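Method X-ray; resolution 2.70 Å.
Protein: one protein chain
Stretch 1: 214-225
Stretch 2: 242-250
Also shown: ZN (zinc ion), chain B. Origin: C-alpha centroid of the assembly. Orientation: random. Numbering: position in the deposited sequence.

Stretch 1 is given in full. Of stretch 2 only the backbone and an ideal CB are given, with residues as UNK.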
# COMPACT_ATOMS: atom_id res chain seq x y z
N ARG A 214 0.03 9.00 -8.17
CA ARG A 214 -1.42 8.95 -8.22
C ARG A 214 -2.05 9.72 -7.09
O ARG A 214 -1.44 9.93 -6.05
CB ARG A 214 -1.89 7.50 -8.15
CG ARG A 214 -1.71 6.77 -9.42
CD ARG A 214 -3.02 6.16 -9.84
NE ARG A 214 -3.12 6.12 -11.28
CZ ARG A 214 -4.10 5.50 -11.93
NH1 ARG A 214 -5.05 4.88 -11.24
NH2 ARG A 214 -4.12 5.50 -13.25
N VAL A 215 -3.30 10.11 -7.30
CA VAL A 215 -4.07 10.87 -6.33
C VAL A 215 -5.48 10.31 -6.26
O VAL A 215 -6.05 9.98 -7.28
CB VAL A 215 -4.15 12.37 -6.74
CG1 VAL A 215 -5.00 13.15 -5.74
CG2 VAL A 215 -2.75 12.97 -6.85
N VAL A 216 -6.02 10.19 -5.06
CA VAL A 216 -7.38 9.69 -4.91
C VAL A 216 -8.15 10.45 -3.81
O VAL A 216 -7.56 10.92 -2.83
CB VAL A 216 -7.41 8.11 -4.68
CG1 VAL A 216 -6.02 7.54 -4.60
CG2 VAL A 216 -8.18 7.74 -3.42
N MET A 217 -9.46 10.58 -4.02
CA MET A 217 -10.41 11.24 -3.12
C MET A 217 -10.63 10.32 -1.91
O MET A 217 -11.27 9.29 -2.05
CB MET A 217 -11.73 11.43 -3.87
CG MET A 217 -12.87 12.11 -3.11
SD MET A 217 -12.63 13.88 -2.85
CE MET A 217 -12.58 13.97 -1.10
N ALA A 218 -10.14 10.71 -0.73
CA ALA A 218 -10.25 9.85 0.44
C ALA A 218 -10.66 10.40 1.82
O ALA A 218 -9.89 10.33 2.77
CB ALA A 218 -8.95 9.07 0.60
N PRO A 219 -11.89 10.93 1.94
CA PRO A 219 -12.32 11.46 3.24
C PRO A 219 -12.15 10.36 4.30
O PRO A 219 -12.77 9.30 4.20
CB PRO A 219 -13.78 11.81 2.99
CG PRO A 219 -13.81 12.15 1.53
CD PRO A 219 -12.94 11.09 0.92
N THR A 220 -11.33 10.61 5.32
CA THR A 220 -11.05 9.62 6.37
C THR A 220 -12.11 8.55 6.64
O THR A 220 -11.97 7.41 6.18
CB THR A 220 -10.70 10.32 7.67
OG1 THR A 220 -9.93 11.50 7.38
CG2 THR A 220 -9.87 9.39 8.56
N THR A 221 -13.15 8.90 7.39
CA THR A 221 -14.24 7.96 7.68
C THR A 221 -15.48 8.58 7.06
O THR A 221 -16.25 9.27 7.72
CB THR A 221 -14.47 7.77 9.20
OG1 THR A 221 -13.21 7.47 9.82
CG2 THR A 221 -15.45 6.62 9.45
N VAL A 222 -15.63 8.34 5.78
CA VAL A 222 -16.72 8.88 4.99
C VAL A 222 -18.10 9.03 5.67
O VAL A 222 -18.83 9.97 5.37
CB VAL A 222 -16.85 8.09 3.66
CG1 VAL A 222 -17.85 6.95 3.81
CG2 VAL A 222 -17.19 9.02 2.53
N LEU A 223 -18.46 8.12 6.57
CA LEU A 223 -19.76 8.24 7.22
C LEU A 223 -19.71 9.16 8.44
O LEU A 223 -20.68 9.27 9.18
CB LEU A 223 -20.29 6.88 7.66
CG LEU A 223 -20.42 5.80 6.58
CD1 LEU A 223 -21.04 4.55 7.20
CD2 LEU A 223 -21.28 6.31 5.43
N TYR A 224 -18.57 9.81 8.66
CA TYR A 224 -18.41 10.72 9.79
C TYR A 224 -17.64 11.98 9.41
O TYR A 224 -18.04 13.08 9.75
CB TYR A 224 -17.74 10.02 10.97
CG TYR A 224 -18.58 8.92 11.58
CD1 TYR A 224 -18.23 7.57 11.40
CD2 TYR A 224 -19.75 9.21 12.28
CE1 TYR A 224 -19.03 6.55 11.90
CE2 TYR A 224 -20.56 8.19 12.78
CZ TYR A 224 -20.19 6.86 12.58
OH TYR A 224 -21.01 5.86 13.06
N SER A 225 -16.53 11.82 8.69
CA SER A 225 -15.71 12.97 8.30
C SER A 225 -16.47 14.00 7.46
O SER A 225 -16.13 15.18 7.46
CB SER A 225 -14.49 12.49 7.50
OG SER A 225 -13.65 11.66 8.28
N UNK A 242 -11.47 11.98 -12.92
CA UNK A 242 -10.99 10.65 -13.24
C UNK A 242 -10.15 10.02 -12.14
O UNK A 242 -9.17 9.32 -12.41
CB UNK A 242 -10.17 10.70 -14.53
N UNK A 243 -10.54 10.27 -10.89
CA UNK A 243 -9.82 9.73 -9.74
C UNK A 243 -10.63 8.65 -9.05
O UNK A 243 -11.84 8.56 -9.25
CB UNK A 243 -9.48 10.84 -8.75
N UNK A 244 -9.97 7.84 -8.22
CA UNK A 244 -10.65 6.79 -7.47
C UNK A 244 -10.98 7.29 -6.06
O UNK A 244 -10.42 8.28 -5.59
CB UNK A 244 -9.79 5.53 -7.41
N UNK A 245 -11.91 6.60 -5.41
CA UNK A 245 -12.34 6.98 -4.06
C UNK A 245 -12.00 5.91 -3.03
O UNK A 245 -12.12 4.71 -3.29
CB UNK A 245 -13.85 7.25 -4.04
N UNK A 246 -11.57 6.36 -1.85
CA UNK A 246 -11.21 5.45 -0.78
C UNK A 246 -11.53 6.02 0.58
O UNK A 246 -11.40 7.22 0.80
CB UNK A 246 -9.72 5.10 -0.86
N UNK A 247 -11.96 5.17 1.51
CA UNK A 247 -12.28 5.62 2.86
C UNK A 247 -12.36 4.47 3.89
O UNK A 247 -12.42 3.30 3.52
CB UNK A 247 -13.61 6.38 2.83
N UNK A 248 -12.34 4.85 5.16
CA UNK A 248 -12.46 3.94 6.29
C UNK A 248 -13.97 3.69 6.42
O UNK A 248 -14.73 4.64 6.59
CB UNK A 248 -11.84 4.51 7.57
N UNK A 249 -14.41 2.45 6.32
CA UNK A 249 -15.84 2.19 6.44
C UNK A 249 -16.16 1.59 7.79
O UNK A 249 -16.06 0.38 7.97
CB UNK A 249 -16.32 1.26 5.32
N UNK A 250 -16.55 2.44 8.73
CA UNK A 250 -16.89 1.97 10.08
C UNK A 250 -18.35 1.47 10.12
O UNK A 250 -19.24 2.09 9.53
CB UNK A 250 -16.68 3.09 11.10
ZN ZN B . -6.55 3.10 8.71

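Position 242 lies beyond the reach of stretch 1, so the backbone alone speaks. Its phi of 68° and psi of 37° favour glycine, with asparagine a tolerable second. Gly-242 is deposited, closing a helix with a Schellman motif.

At 243 the CA-to-CB bond points toward stretch 1, and the ideal CB stands 3.8 Å from Val-215 O. The methyls of Val-215 lie further along, so an aliphatic chain of medium length would suit, branched or not: leucine, isoleucine or methionine. Leu-243, with chi1 in m and chi2 in t, carries its CD1 to 4.3 Å from Val-215 CG1, while its CD2 packs 3.3 Å from Val-215 O.

Position 244 gives its carbonyl to the sheet: Met-217 N donates to the oxygen of 244 at 2.9 Å. The ideal CB is 4.4 Å from Val-216 CB, on the same face as that valine, which offers neither charge nor polar group. Many residues would do, beta-branched or long. In Arg-244 it is the CB that stays near the valine, and the extended chain carries the guanidinium onward to a hydrogen bond elsewhere in the structure.

Position 245 pairs in parallel register with Met-217, the CA atoms 4.8 Å apart and both side chains on one face of the sheet. An apolar residue is the natural choice, whether valine, leucine, isoleucine or methionine. Met-245 brings its CG to 4.1 Å from Met-217 CB.

The backbone of 246 is fixed by its N donating to Met-217 O at 3.0 Å, with a nearly straight angle of 161°. Its CB points sideways, 4.0 Å from Val-216 CG2 and 4.3 Å from Ala-218 CB. The small alanine leaves stretch 1 making few demands, so aliphatic or aromatic chains both fit. His-246, with chi1 in t, keeps its CB against the valine and leads its ring away, leaving ND1 4.2 Å from Ala-218 CB.

Position 247 is the most demanding. Its CB points toward stretch 1, 3.3 Å from Pro-219 O and 3.9 Å from Thr-220 O, with the N of Val-222 also close by. A short side chain able both to give and to accept is called for: serine above all, perhaps threonine. Ser-247 OG accepts from Val-222 N at 2.8 Å and lies 2.6 Å from Pro-219 O and 2.9 Å from Thr-220 O, two carbonyls competing for its single proton.

At 248 the N donates to Thr-220 O at 2.8 Å. The ideal CB of 248 is crowded by Thr-220 O at 3.2 Å. The zinc lies beyond, so a metal ligand of sufficient reach is suggested: histidine, or perhaps an acidic chain. His-248 binds the ion through NE2 at 2.1 Å.

Position 249 points away from stretch 1, which sets no rule there; it is Leu-249.

At 250 the CB again faces stretch 1, 4.1 Å from Thr-221 CG2 and 4.3 Å from Tyr-224 CE1. Small residues, polar or apolar, would suit. Ser-250 sets OG at the tyrosine ring's edge, 3.0 Å from Tyr-224 CE1.

Stretch 2, residues 242-250: GLRMHSHLS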
# COMPACT_ATOMS: atom_id res chain seq x y z
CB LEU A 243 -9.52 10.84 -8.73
CG LEU A 243 -8.81 12.12 -9.14
CD1 LEU A 243 -8.70 13.01 -7.92
CD2 LEU A 243 -7.44 11.80 -9.71
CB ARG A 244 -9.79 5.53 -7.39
CG ARG A 244 -9.50 4.95 -8.74
CD ARG A 244 -9.31 3.46 -8.69
NE ARG A 244 -9.43 2.92 -10.04
CZ ARG A 244 -9.74 1.66 -10.32
NH1 ARG A 244 -9.96 0.79 -9.34
NH2 ARG A 244 -9.86 1.28 -11.58
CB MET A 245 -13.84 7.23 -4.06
CG MET A 245 -14.29 8.38 -4.96
SD MET A 245 -15.96 8.13 -5.53
CE MET A 245 -15.63 7.73 -7.13
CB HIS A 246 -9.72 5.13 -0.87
CG HIS A 246 -9.18 4.38 0.30
ND1 HIS A 246 -8.31 4.93 1.21
CD2 HIS A 246 -9.41 3.11 0.73
CE1 HIS A 246 -8.02 4.04 2.14
NE2 HIS A 246 -8.68 2.93 1.87
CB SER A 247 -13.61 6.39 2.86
OG SER A 247 -13.91 6.93 4.14
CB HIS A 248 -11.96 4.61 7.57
CG HIS A 248 -10.51 4.41 7.86
ND1 HIS A 248 -9.72 5.39 8.42
CD2 HIS A 248 -9.72 3.31 7.77
CE1 HIS A 248 -8.52 4.91 8.66
NE2 HIS A 248 -8.49 3.65 8.28
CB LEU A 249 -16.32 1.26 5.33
CG LEU A 249 -17.83 1.24 5.10
CD1 LEU A 249 -18.11 0.69 3.72
CD2 LEU A 249 -18.54 0.40 6.18
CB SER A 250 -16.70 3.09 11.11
OG SER A 250 -17.57 4.18 10.84
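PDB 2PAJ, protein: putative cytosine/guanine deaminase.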